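Local coordinates for protein thiazoline oxidase/subtilisin-like protease (Prochloron didemni, PDB 4AKS) that cyclises patellamide precursor peptides, probably by a subtilisin-like serine protease mechanism in which the chain ends are joined rather than simply hydrolysed, at residues 220-225 with 239-244; 81-86 with 157-162; 48-53 with 308-313; 24-29 with 41-46. All coordinates share one frame; numbering follows the deposited sequence.

Contact 1: 220-225 with 239-244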
loop_
_atom_site.group_PDB
_atom_site.type_symbol
_atom_site.label_atom_id
_atom_site.label_comp_id
_atom_site.label_asym_id
_atom_site.label_seq_id
_atom_site.Cartn_x
_atom_site.Cartn_y
_atom_site.Cartn_z
ATOM N N ILE A 220 8.297 -7.771 -2.476
ATOM C CA ILE A 220 8.372 -6.471 -1.843
ATOM C C ILE A 220 7.922 -5.353 -2.781
ATOM O O ILE A 220 8.389 -5.260 -3.900
ATOM C CB ILE A 220 9.808 -6.143 -1.388
ATOM C CG1 ILE A 220 10.237 -7.114 -0.300
ATOM C CG2 ILE A 220 9.889 -4.699 -0.895
ATOM C CD1 ILE A 220 11.484 -6.684 0.465
ATOM N N VAL A 221 7.030 -4.490 -2.290
ATOM C CA VAL A 221 6.486 -3.393 -3.079
ATOM C C VAL A 221 6.809 -2.111 -2.335
ATOM O O VAL A 221 6.571 -2.007 -1.124
ATOM C CB VAL A 221 4.952 -3.500 -3.253
ATOM C CG1 VAL A 221 4.420 -2.361 -4.134
ATOM C CG2 VAL A 221 4.558 -4.869 -3.820
ATOM N N SER A 222 7.369 -1.146 -3.030
ATOM C CA SER A 222 7.621 0.137 -2.420
ATOM C C SER A 222 7.589 1.265 -3.445
ATOM O O SER A 222 7.757 1.022 -4.635
ATOM C CB SER A 222 8.958 0.104 -1.687
ATOM O OG SER A 222 10.023 0.063 -2.605
ATOM N N PRO A 223 7.367 2.510 -2.984
ATOM C CA PRO A 223 7.342 3.635 -3.920
ATOM C C PRO A 223 8.719 4.050 -4.392
ATOM O O PRO A 223 9.679 3.830 -3.684
ATOM C CB PRO A 223 6.715 4.770 -3.113
ATOM C CG PRO A 223 6.886 4.403 -1.680
ATOM C CD PRO A 223 7.089 2.915 -1.593
ATOM N N THR A 224 8.812 4.668 -5.565
ATOM C CA THR A 224 10.077 5.270 -6.010
ATOM C C THR A 224 10.450 6.535 -5.225
ATOM O O THR A 224 11.633 6.850 -5.102
ATOM C CB THR A 224 10.076 5.606 -7.511
ATOM O OG1 THR A 224 9.024 6.531 -7.804
ATOM C CG2 THR A 224 9.909 4.344 -8.329
ATOM N N GLY A 225 9.456 7.250 -4.702
ATOM C CA GLY A 225 9.699 8.453 -3.887
ATOM C C GLY A 225 9.432 9.801 -4.560
ATOM O O GLY A 225 9.318 9.884 -5.783
ATOM N N PRO A 239 16.935 -6.001 -6.751
ATOM C CA PRO A 239 16.215 -7.022 -7.537
ATOM C C PRO A 239 15.062 -7.655 -6.763
ATOM O O PRO A 239 15.147 -7.802 -5.550
ATOM C CB PRO A 239 17.293 -8.085 -7.835
ATOM C CG PRO A 239 18.600 -7.426 -7.566
ATOM C CD PRO A 239 18.342 -6.382 -6.519
ATOM N N GLY A 240 13.981 -8.017 -7.447
ATOM C CA GLY A 240 12.837 -8.634 -6.745
ATOM C C GLY A 240 12.042 -7.696 -5.836
ATOM O O GLY A 240 11.157 -8.133 -5.062
ATOM N N THR A 241 12.416 -6.416 -5.869
ATOM C CA THR A 241 11.569 -5.318 -5.409
ATOM C C THR A 241 10.715 -4.821 -6.572
ATOM O O THR A 241 11.233 -4.586 -7.659
ATOM C CB THR A 241 12.409 -4.129 -4.920
ATOM O OG1 THR A 241 13.041 -4.463 -3.682
ATOM C CG2 THR A 241 11.553 -2.895 -4.737
ATOM N N LEU A 242 9.419 -4.642 -6.355
ATOM C CA LEU A 242 8.595 -3.947 -7.334
ATOM C C LEU A 242 8.502 -2.488 -6.921
ATOM O O LEU A 242 7.838 -2.151 -5.930
ATOM C CB LEU A 242 7.213 -4.583 -7.441
ATOM C CG LEU A 242 6.242 -3.945 -8.437
ATOM C CD1 LEU A 242 6.671 -4.320 -9.861
ATOM C CD2 LEU A 242 4.805 -4.375 -8.181
ATOM N N ALA A 243 9.201 -1.633 -7.662
ATOM C CA ALA A 243 9.243 -0.197 -7.402
ATOM C C ALA A 243 8.088 0.455 -8.138
ATOM O O ALA A 243 7.859 0.156 -9.300
ATOM C CB ALA A 243 10.563 0.381 -7.884
ATOM N N VAL A 244 7.366 1.361 -7.491
ATOM C CA VAL A 244 6.174 1.939 -8.108
ATOM C C VAL A 244 6.224 3.464 -8.152
ATOM O O VAL A 244 6.424 4.114 -7.125
ATOM C CB VAL A 244 4.905 1.485 -7.377
ATOM C CG1 VAL A 244 3.675 1.944 -8.146
ATOM C CG2 VAL A 244 4.904 -0.033 -7.233
#
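Neighbouring parallel strands of the central sheet meet here, pairing Ile220 with Thr241, Val221 with Leu242 and Ser222 with Ala243. Their short segments run at 25° to each other. Leu242 N gives a bond to Ile220 O (2.7 Å). Ser222 N then binds Leu242 O (3.1 Å), and Val244 N binds Ser222 O (2.9 Å). The ladder runs on past the strand end, where Thr224 N reaches Val244 O (2.9 Å) from 45° above the carbonyl plane. This is part of the parallel sheet of the subtilase fold, with helices on both faces. Ile220 and Thr241 share the face that packs on Ile210 of helix 204-215. Val221 lies on the other face, against Thr299 of helix 291-311. There its CG1, set anti to the backbone N (chi1 -178°), meets Val244 CG2 at 3.9 Å, the two valines crossing obliquely. Val244 also packs on Ala294 and Met298 of that helix. On the Ile220 face Ser222 OG lies 4.0 Å from Thr241 CG2. Beyond the strand Thr224 CG2 rests on Ala243 CB, also at 4.0 Å.

Contact 2: 81-86 with 157-162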
loop_
_atom_site.group_PDB
_atom_site.type_symbol
_atom_site.label_atom_id
_atom_site.label_comp_id
_atom_site.label_asym_id
_atom_site.label_seq_id
_atom_site.Cartn_x
_atom_site.Cartn_y
_atom_site.Cartn_z
ATOM N N GLU A 81 9.426 0.666 21.975
ATOM C CA GLU A 81 8.759 1.255 23.138
ATOM C C GLU A 81 7.399 1.723 22.636
ATOM O O GLU A 81 7.363 2.505 21.685
ATOM C CB GLU A 81 9.520 2.503 23.632
ATOM C CG GLU A 81 9.492 2.770 25.144
ATOM C CD GLU A 81 10.169 1.675 25.953
ATOM O OE1 GLU A 81 11.022 0.946 25.392
ATOM O OE2 GLU A 81 9.853 1.551 27.157
ATOM N N PRO A 82 6.288 1.269 23.257
ATOM C CA PRO A 82 4.978 1.750 22.787
ATOM C C PRO A 82 4.849 3.277 22.919
ATOM O O PRO A 82 5.412 3.875 23.839
ATOM C CB PRO A 82 3.967 1.043 23.708
ATOM C CG PRO A 82 4.747 0.043 24.501
ATOM C CD PRO A 82 6.174 0.511 24.516
ATOM N N ALA A 83 4.163 3.893 21.964
ATOM C CA ALA A 83 4.008 5.335 21.943
ATOM C C ALA A 83 2.661 5.695 22.549
ATOM O O ALA A 83 1.728 4.899 22.504
ATOM C CB ALA A 83 4.105 5.846 20.518
ATOM N N GLU A 84 2.563 6.889 23.125
ATOM C CA GLU A 84 1.287 7.344 23.686
ATOM C C GLU A 84 0.276 7.569 22.558
ATOM O O GLU A 84 0.630 8.131 21.528
ATOM C CB GLU A 84 1.465 8.621 24.513
ATOM C CG GLU A 84 2.245 8.414 25.806
ATOM C CD GLU A 84 1.436 7.716 26.894
ATOM O OE1 GLU A 84 0.632 8.397 27.578
ATOM O OE2 GLU A 84 1.605 6.482 27.069
ATOM N N PRO A 85 -0.982 7.131 22.746
ATOM C CA PRO A 85 -1.978 7.351 21.699
ATOM C C PRO A 85 -2.144 8.839 21.375
ATOM O O PRO A 85 -1.911 9.698 22.228
ATOM C CB PRO A 85 -3.275 6.782 22.299
ATOM C CG PRO A 85 -2.854 5.969 23.480
ATOM C CD PRO A 85 -1.602 6.618 23.982
ATOM N N ILE A 86 -2.494 9.126 20.127
ATOM C CA ILE A 86 -2.662 10.500 19.666
ATOM C C ILE A 86 -4.148 10.817 19.770
ATOM O O ILE A 86 -4.986 9.977 19.454
ATOM C CB ILE A 86 -2.118 10.667 18.237
ATOM C CG1 ILE A 86 -0.601 10.422 18.235
ATOM C CG2 ILE A 86 -2.412 12.061 17.689
ATOM C CD1 ILE A 86 0.026 10.404 16.856
ATOM N N GLN A 157 5.110 1.471 12.751
ATOM C CA GLN A 157 6.450 1.918 13.046
ATOM C C GLN A 157 6.483 3.267 13.717
ATOM O O GLN A 157 7.564 3.757 14.000
ATOM C CB GLN A 157 7.262 2.022 11.738
ATOM C CG GLN A 157 7.278 0.741 10.931
ATOM C CD GLN A 157 7.974 -0.377 11.661
ATOM O OE1 GLN A 157 9.055 -0.181 12.219
ATOM N NE2 GLN A 157 7.361 -1.552 11.672
ATOM N N ASP A 158 5.323 3.875 13.964
ATOM C CA ASP A 158 5.266 5.257 14.475
ATOM C C ASP A 158 5.909 5.430 15.863
ATOM O O ASP A 158 6.407 6.523 16.192
ATOM C CB ASP A 158 3.825 5.812 14.461
ATOM C CG ASP A 158 2.964 5.264 15.587
ATOM O OD1 ASP A 158 2.803 4.020 15.666
ATOM O OD2 ASP A 158 2.450 6.074 16.397
ATOM N N ALA A 159 5.907 4.360 16.664
ATOM C CA ALA A 159 6.585 4.378 17.971
ATOM C C ALA A 159 8.071 4.753 17.883
ATOM O O ALA A 159 8.605 5.340 18.817
ATOM C CB ALA A 159 6.419 3.049 18.692
ATOM N N VAL A 160 8.719 4.451 16.754
ATOM C CA VAL A 160 10.140 4.781 16.548
ATOM C C VAL A 160 10.412 6.280 16.344
ATOM O O VAL A 160 11.555 6.733 16.476
ATOM C CB VAL A 160 10.740 4.018 15.344
ATOM C CG1 VAL A 160 10.385 4.701 14.032
ATOM C CG2 VAL A 160 12.252 3.938 15.486
ATOM N N ILE A 161 9.376 7.044 16.015
ATOM C CA ILE A 161 9.533 8.484 15.824
ATOM C C ILE A 161 9.559 9.170 17.198
ATOM O O ILE A 161 8.596 9.075 17.971
ATOM C CB ILE A 161 8.423 9.051 14.913
ATOM C CG1 ILE A 161 8.503 8.398 13.527
ATOM C CG2 ILE A 161 8.552 10.564 14.777
ATOM C CD1 ILE A 161 7.246 8.559 12.705
ATOM N N ARG A 162 10.674 9.840 17.497
ATOM C CA ARG A 162 10.883 10.499 18.800
ATOM C C ARG A 162 11.985 11.559 18.722
ATOM O O ARG A 162 11.915 12.490 17.916
ATOM C CB ARG A 162 11.223 9.459 19.885
ATOM C CG ARG A 162 12.247 8.408 19.455
ATOM C CD ARG A 162 12.286 7.188 20.369
ATOM N NE ARG A 162 11.012 6.455 20.415
ATOM C CZ ARG A 162 10.151 6.455 21.439
ATOM N NH1 ARG A 162 10.396 7.150 22.549
ATOM N NH2 ARG A 162 9.025 5.745 21.360
#
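Ala83 and Ala159 bring the two backbones closest, their CA atoms 4.8 Å apart, where an irregular loop passes a short 3-10 segment, 158-160. The 3-10 turn follows strand 151-156 of the central parallel sheet, and the loop precedes helix 88-99. The contact therefore joins two connections at the surface of the subtilase fold. Both alanines point toward each other. Ala83 CB lies 3.8 Å from Ala159 CA and is also near Ala159 CB, so one methyl sits against the bend of the 3-10 backbone. Ala159 CB meets the carbonyl of Glu81, with O at 3.2 Å. The close approach of the main chains is consistent with two small side chains.

Asp158 comes near with one oxygen, OD2, 4.4 Å from Ala83 CB. Its polar end is held by Arg121 of helix 119-136, whose NE forms a salt bridge with OD2. Arg121 also binds Glu84 O through NH2, so this one arginine ties both segments to the same helix.

The far side of the contact is formed by Arg162. Its chain bends at chi3 (61°) and turns the guanidinium back over its own turn. Glu81 CB points toward the 157-162 segment, with NH2 of Arg162 nearby, but the carboxylate leads away, with OE1 6.6 Å from Arg162 NH2. Glu81 O stands obliquely to the guanidinium, 3.7 Å from NH2. The firm bond of that nitrogen is within its own segment: Arg162 NH2 gives a hydrogen bond of 2.6 Å to Ala159 O, tilted 20° from the guanidinium plane.

Contact 3: 48-53 with 308-313; sequences DPQITI and LQVQQG
Val310, on the last turn of helix 291-311, is the centre of this contact, and Asp48 and Gln50 close round one of its methyls. Val310 CG1 lies anti to the backbone N (chi1 169°) and reaches the polar groups of the facing turn. The Gln50 amide comes across this methyl, with NE2 at 3.4 Å and OE1 at 3.6 Å from CG1. Asp48 crosses Val310 at about a right angle, and its OD1 lies 4.0 Å from the same CG1. The other methyl faces inward: Val310 CG2 meets Ile51 CD1 at 3.9 Å, the two side chains sliding past each other in opposite directions. Val316 packs on both of these residues.

Asp48 also shapes its own segment. OD1 accepts from Gln50 N (3.0 Å), met on the anti side and 18° out of the carboxylate plane. With an alanine here, Gln50 N would probably lose its side-chain acceptor and a gap would open beside Val310 CG1. The other carboxylate oxygen, OD2, lies 4.1 Å from Gln311 CG. The Gln311 amide continues past it to Thr45 and Gln44.

Both segments carry recognisable turns. On one side an Asx turn at Asp48 coincides with a type I beta turn from Asp48 to Ile51, closed by Ile51 N to Asp48 O (2.9 Å), just before strand 52-57. On the other, Gly313 is the C-prime residue of the Schellman motif that ends helix 291-311.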
loop_
_atom_site.group_PDB
_atom_site.type_symbol
_atom_site.label_atom_id
_atom_site.label_comp_id
_atom_site.label_asym_id
_atom_site.label_seq_id
_atom_site.Cartn_x
_atom_site.Cartn_y
_atom_site.Cartn_z
ATOM N N ASP A 48 -7.828 -13.649 -1.715
ATOM C CA ASP A 48 -7.929 -14.913 -1.000
ATOM C C ASP A 48 -7.231 -14.766 0.348
ATOM O O ASP A 48 -6.130 -14.228 0.401
ATOM C CB ASP A 48 -7.272 -16.017 -1.817
ATOM C CG ASP A 48 -7.654 -17.399 -1.335
ATOM O OD1 ASP A 48 -7.058 -17.880 -0.360
ATOM O OD2 ASP A 48 -8.553 -18.013 -1.932
ATOM N N PRO A 49 -7.874 -15.211 1.447
ATOM C CA PRO A 49 -7.242 -15.088 2.764
ATOM C C PRO A 49 -5.941 -15.909 2.961
ATOM O O PRO A 49 -5.234 -15.685 3.935
ATOM C CB PRO A 49 -8.336 -15.556 3.740
ATOM C CG PRO A 49 -9.331 -16.308 2.928
ATOM C CD PRO A 49 -9.208 -15.838 1.512
ATOM N N GLN A 50 -5.636 -16.837 2.056
ATOM C CA GLN A 50 -4.330 -17.501 2.019
ATOM C C GLN A 50 -3.196 -16.563 1.584
ATOM O O GLN A 50 -2.027 -16.876 1.802
ATOM C CB GLN A 50 -4.362 -18.689 1.062
ATOM C CG GLN A 50 -5.097 -19.913 1.576
ATOM C CD GLN A 50 -5.390 -20.917 0.457
ATOM O OE1 GLN A 50 -4.529 -21.713 0.071
ATOM N NE2 GLN A 50 -6.612 -20.872 -0.072
ATOM N N ILE A 51 -3.527 -15.429 0.965
ATOM C CA ILE A 51 -2.533 -14.426 0.648
ATOM C C ILE A 51 -2.447 -13.408 1.786
ATOM O O ILE A 51 -3.426 -12.720 2.087
ATOM C CB ILE A 51 -2.844 -13.727 -0.684
ATOM C CG1 ILE A 51 -3.031 -14.773 -1.800
ATOM C CG2 ILE A 51 -1.745 -12.733 -1.037
ATOM C CD1 ILE A 51 -1.814 -15.626 -2.100
ATOM N N THR A 52 -1.271 -13.305 2.403
ATOM C CA THR A 52 -1.022 -12.347 3.483
ATOM C C THR A 52 -0.202 -11.162 3.009
ATOM O O THR A 52 0.850 -11.339 2.417
ATOM C CB THR A 52 -0.251 -13.000 4.646
ATOM O OG1 THR A 52 -1.006 -14.104 5.139
ATOM C CG2 THR A 52 0.008 -11.979 5.806
ATOM N N ILE A 53 -0.691 -9.959 3.296
ATOM C CA ILE A 53 -0.005 -8.717 2.996
ATOM C C ILE A 53 0.414 -8.088 4.317
ATOM O O ILE A 53 -0.426 -7.859 5.191
ATOM C CB ILE A 53 -0.941 -7.739 2.260
ATOM C CG1 ILE A 53 -1.545 -8.399 1.002
ATOM C CG2 ILE A 53 -0.202 -6.464 1.873
ATOM C CD1 ILE A 53 -2.649 -7.551 0.371
ATOM N N LEU A 308 -5.453 -15.341 -7.502
ATOM C CA LEU A 308 -5.911 -16.097 -8.652
ATOM C C LEU A 308 -5.050 -17.344 -8.881
ATOM O O LEU A 308 -5.576 -18.383 -9.270
ATOM C CB LEU A 308 -5.939 -15.189 -9.888
ATOM C CG LEU A 308 -6.860 -15.457 -11.061
ATOM C CD1 LEU A 308 -8.284 -15.755 -10.604
ATOM C CD2 LEU A 308 -6.832 -14.219 -11.952
ATOM N N GLN A 309 -3.745 -17.252 -8.615
ATOM C CA GLN A 309 -2.881 -18.429 -8.650
ATOM C C GLN A 309 -3.400 -19.483 -7.660
ATOM O O GLN A 309 -3.571 -20.651 -8.011
ATOM C CB GLN A 309 -1.418 -18.072 -8.336
ATOM C CG GLN A 309 -0.725 -17.239 -9.409
ATOM C CD GLN A 309 0.660 -16.735 -8.993
ATOM O OE1 GLN A 309 0.921 -16.465 -7.819
ATOM N NE2 GLN A 309 1.558 -16.612 -9.964
ATOM N N VAL A 310 -3.704 -19.062 -6.434
ATOM C CA VAL A 310 -4.274 -19.977 -5.437
ATOM C C VAL A 310 -5.629 -20.554 -5.877
ATOM O O VAL A 310 -5.864 -21.752 -5.749
ATOM C CB VAL A 310 -4.427 -19.306 -4.059
ATOM C CG1 VAL A 310 -5.268 -20.189 -3.145
ATOM C CG2 VAL A 310 -3.055 -19.040 -3.451
ATOM N N GLN A 311 -6.516 -19.702 -6.386
ATOM C CA GLN A 311 -7.860 -20.142 -6.797
ATOM C C GLN A 311 -7.824 -21.141 -7.954
ATOM O O GLN A 311 -8.691 -21.996 -8.058
ATOM C CB GLN A 311 -8.763 -18.943 -7.142
ATOM C CG GLN A 311 -9.336 -18.256 -5.903
ATOM C CD GLN A 311 -10.026 -16.926 -6.188
ATOM O OE1 GLN A 311 -9.951 -15.997 -5.382
ATOM N NE2 GLN A 311 -10.718 -16.836 -7.325
ATOM N N GLN A 312 -6.804 -21.037 -8.801
ATOM C CA GLN A 312 -6.602 -21.997 -9.891
ATOM C C GLN A 312 -5.737 -23.193 -9.492
ATOM O O GLN A 312 -5.387 -24.007 -10.340
ATOM C CB GLN A 312 -5.976 -21.295 -11.096
ATOM C CG GLN A 312 -6.854 -20.208 -11.696
ATOM C CD GLN A 312 -6.366 -19.757 -13.059
ATOM O OE1 GLN A 312 -5.294 -20.167 -13.511
ATOM N NE2 GLN A 312 -7.150 -18.914 -13.722
ATOM N N GLY A 313 -5.395 -23.303 -8.212
ATOM C CA GLY A 313 -4.559 -24.403 -7.723
ATOM C C GLY A 313 -3.091 -24.327 -8.118
ATOM O O GLY A 313 -2.372 -25.316 -8.021
#

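Contact 4: 24-29 with 41-46; sequences VALHPH and LHNQTL
Asn43 and Leu26 cross at about a right angle, and the Asn43 amide grips the loop backbone with both its ends. ND2 gives a hydrogen bond to Val24 O (3.2 Å), nearly in line with that carbonyl and close to the amide plane. OD1 accepts from Leu26 N (3.0 Å), the donor tilted from the carbonyl plane. CG stands anti to the carbonyl carbon of Asn43 (chi1 -69°), which carries the amide from helix 38-44 toward the loop. An aspartate in its place would probably leave Val24 O without its donor and set a carboxylate oxygen against that carbonyl.

His27 is turned with one face to Leu46. Leu46 CD1 stands 4.0 Å from the ring centroid and 15° off its normal, a CH-pi contact. Glu139 holds His27 ND1. The rings of His29 and His42 are oblique to each other, with planes at 52°, and His29 CD2 lies 3.9 Å from His42 CE1. His29 ND1 is bonded to Leu31 N, and His42 NE2 to Ile146 O. Each histidine ring thus has a polar partner outside the two segments.

Two waters complete the join. Water 2 accepts from His27 N (2.9 Å) and also lies within bonding distance of Asn43 OD1. Water 1 bridges His27 O and His42 ND1, the latter at 2.7 Å. The polar grip on the N-terminal loop rests on one side-chain amide and two water bridges, beside a CH-pi contact, so the link depends partly on water.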
loop_
_atom_site.group_PDB
_atom_site.type_symbol
_atom_site.label_atom_id
_atom_site.label_comp_id
_atom_site.label_asym_id
_atom_site.label_seq_id
_atom_site.Cartn_x
_atom_site.Cartn_y
_atom_site.Cartn_z
ATOM N N VAL A 24 -20.010 -5.040 -17.598
ATOM C CA VAL A 24 -20.554 -5.285 -16.264
ATOM C C VAL A 24 -19.419 -5.500 -15.244
ATOM O O VAL A 24 -18.772 -6.547 -15.205
ATOM C CB VAL A 24 -21.562 -6.463 -16.264
ATOM C CG1 VAL A 24 -21.780 -6.999 -14.859
ATOM C CG2 VAL A 24 -22.892 -6.019 -16.861
ATOM N N ALA A 25 -19.155 -4.460 -14.467
ATOM C CA ALA A 25 -18.308 -4.557 -13.303
ATOM C C ALA A 25 -19.186 -5.098 -12.178
ATOM O O ALA A 25 -20.061 -4.392 -11.691
ATOM C CB ALA A 25 -17.774 -3.181 -12.951
ATOM N N LEU A 26 -18.993 -6.362 -11.801
ATOM C CA LEU A 26 -19.770 -6.950 -10.704
ATOM C C LEU A 26 -19.463 -6.249 -9.369
ATOM O O LEU A 26 -20.312 -6.214 -8.474
ATOM C CB LEU A 26 -19.505 -8.455 -10.586
ATOM C CG LEU A 26 -19.925 -9.359 -11.750
ATOM C CD1 LEU A 26 -19.409 -10.771 -11.512
ATOM C CD2 LEU A 26 -21.440 -9.341 -11.928
ATOM N N HIS A 27 -18.259 -5.676 -9.261
ATOM C CA HIS A 27 -17.824 -4.949 -8.070
ATOM C C HIS A 27 -17.233 -3.613 -8.446
ATOM O O HIS A 27 -16.010 -3.441 -8.444
ATOM C CB HIS A 27 -16.815 -5.792 -7.296
ATOM C CG HIS A 27 -17.330 -7.160 -6.952
ATOM N ND1 HIS A 27 -18.101 -7.390 -5.878
ATOM C CD2 HIS A 27 -17.205 -8.379 -7.618
ATOM C CE1 HIS A 27 -18.432 -8.697 -5.840
ATOM N NE2 HIS A 27 -17.884 -9.296 -6.907
ATOM N N PRO A 28 -18.095 -2.635 -8.778
ATOM C CA PRO A 28 -17.599 -1.341 -9.265
ATOM C C PRO A 28 -16.613 -0.697 -8.298
ATOM O O PRO A 28 -16.893 -0.590 -7.102
ATOM C CB PRO A 28 -18.867 -0.483 -9.388
ATOM C CG PRO A 28 -19.986 -1.457 -9.494
ATOM C CD PRO A 28 -19.566 -2.690 -8.742
ATOM N N HIS A 29 -15.486 -0.252 -8.836
ATOM C CA HIS A 29 -14.401 0.298 -8.048
ATOM C C HIS A 29 -13.991 1.620 -8.640
ATOM O O HIS A 29 -14.014 1.814 -9.865
ATOM C CB HIS A 29 -13.207 -0.670 -8.034
ATOM C CG HIS A 29 -12.098 -0.240 -7.122
ATOM N ND1 HIS A 29 -11.199 0.694 -7.473
ATOM C CD2 HIS A 29 -11.783 -0.620 -5.814
ATOM C CE1 HIS A 29 -10.339 0.899 -6.448
ATOM N NE2 HIS A 29 -10.703 0.099 -5.435
ATOM N N LEU A 41 -10.725 -8.338 -13.454
ATOM C CA LEU A 41 -9.968 -9.091 -12.448
ATOM C C LEU A 41 -10.811 -9.228 -11.173
ATOM O O LEU A 41 -10.872 -10.296 -10.573
ATOM C CB LEU A 41 -8.619 -8.428 -12.162
ATOM C CG LEU A 41 -7.734 -8.984 -11.033
ATOM C CD1 LEU A 41 -7.488 -10.475 -11.205
ATOM C CD2 LEU A 41 -6.413 -8.217 -10.957
ATOM N N HIS A 42 -11.472 -8.144 -10.789
ATOM C CA HIS A 42 -12.418 -8.174 -9.676
ATOM C C HIS A 42 -13.560 -9.125 -9.909
ATOM O O HIS A 42 -14.034 -9.743 -8.970
ATOM C CB HIS A 42 -12.957 -6.784 -9.373
ATOM C CG HIS A 42 -12.090 -5.975 -8.442
ATOM N ND1 HIS A 42 -12.167 -4.632 -8.380
ATOM C CD2 HIS A 42 -11.127 -6.356 -7.509
ATOM C CE1 HIS A 42 -11.311 -4.173 -7.458
ATOM N NE2 HIS A 42 -10.665 -5.223 -6.925
ATOM N N ASN A 43 -14.012 -9.266 -11.152
ATOM C CA ASN A 43 -15.026 -10.271 -11.454
ATOM C C ASN A 43 -14.570 -11.689 -11.111
ATOM O O ASN A 43 -15.405 -12.556 -10.876
ATOM C CB ASN A 43 -15.472 -10.198 -12.923
ATOM C CG ASN A 43 -16.270 -8.948 -13.231
ATOM O OD1 ASN A 43 -16.647 -8.195 -12.332
ATOM N ND2 ASN A 43 -16.529 -8.716 -14.506
ATOM N N GLN A 44 -13.257 -11.919 -11.080
ATOM C CA GLN A 44 -12.689 -13.255 -10.859
ATOM C C GLN A 44 -12.240 -13.485 -9.419
ATOM O O GLN A 44 -12.366 -14.599 -8.900
ATOM C CB GLN A 44 -11.528 -13.485 -11.822
ATOM C CG GLN A 44 -11.950 -13.428 -13.280
ATOM C CD GLN A 44 -10.784 -13.654 -14.220
ATOM O OE1 GLN A 44 -10.189 -14.731 -14.236
ATOM N NE2 GLN A 44 -10.447 -12.635 -15.011
ATOM N N THR A 45 -11.720 -12.445 -8.768
ATOM C CA THR A 45 -11.370 -12.533 -7.351
ATOM C C THR A 45 -11.382 -11.172 -6.677
ATOM O O THR A 45 -11.052 -10.161 -7.291
ATOM C CB THR A 45 -9.973 -13.171 -7.166
ATOM O OG1 THR A 45 -9.647 -13.236 -5.770
ATOM C CG2 THR A 45 -8.898 -12.365 -7.913
ATOM N N LEU A 46 -11.767 -11.149 -5.405
ATOM C CA LEU A 46 -11.546 -9.967 -4.552
ATOM C C LEU A 46 -10.429 -10.231 -3.543
ATOM O O LEU A 46 -10.253 -9.471 -2.584
ATOM C CB LEU A 46 -12.823 -9.584 -3.810
ATOM C CG LEU A 46 -14.008 -9.112 -4.649
ATOM C CD1 LEU A 46 -15.178 -8.842 -3.701
ATOM C CD2 LEU A 46 -13.652 -7.880 -5.481
HETATM O O HOH W 1 -13.794 -3.367 -10.181
HETATM O O HOH W 2 -15.851 -5.543 -10.958
#

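In the fold
Contacts 3 and 4 adjoin and touch directly. Their centres are 16 Å apart, and they meet where Gln311 OE1 lies 2.8 Å from Thr45 OG1, a probable hydrogen bond, and where Leu308 packs on Leu41. Contact 1 is nested inside the chain loop closed by contact 3, and both reach the same parallel sheet. Contact 2 lies far off, about 38 Å from contact 4 between centres and on the opposite side of the chain's centre. Ser292, His127 and Asp57 have the geometry of a subtilisin-like catalytic triad. Pro223 of contact 1 touches this probable active site, and Asp158 of contact 2 lies near without touching it. Helix 291-311 carries Ser292 near its start and ends at contact 3.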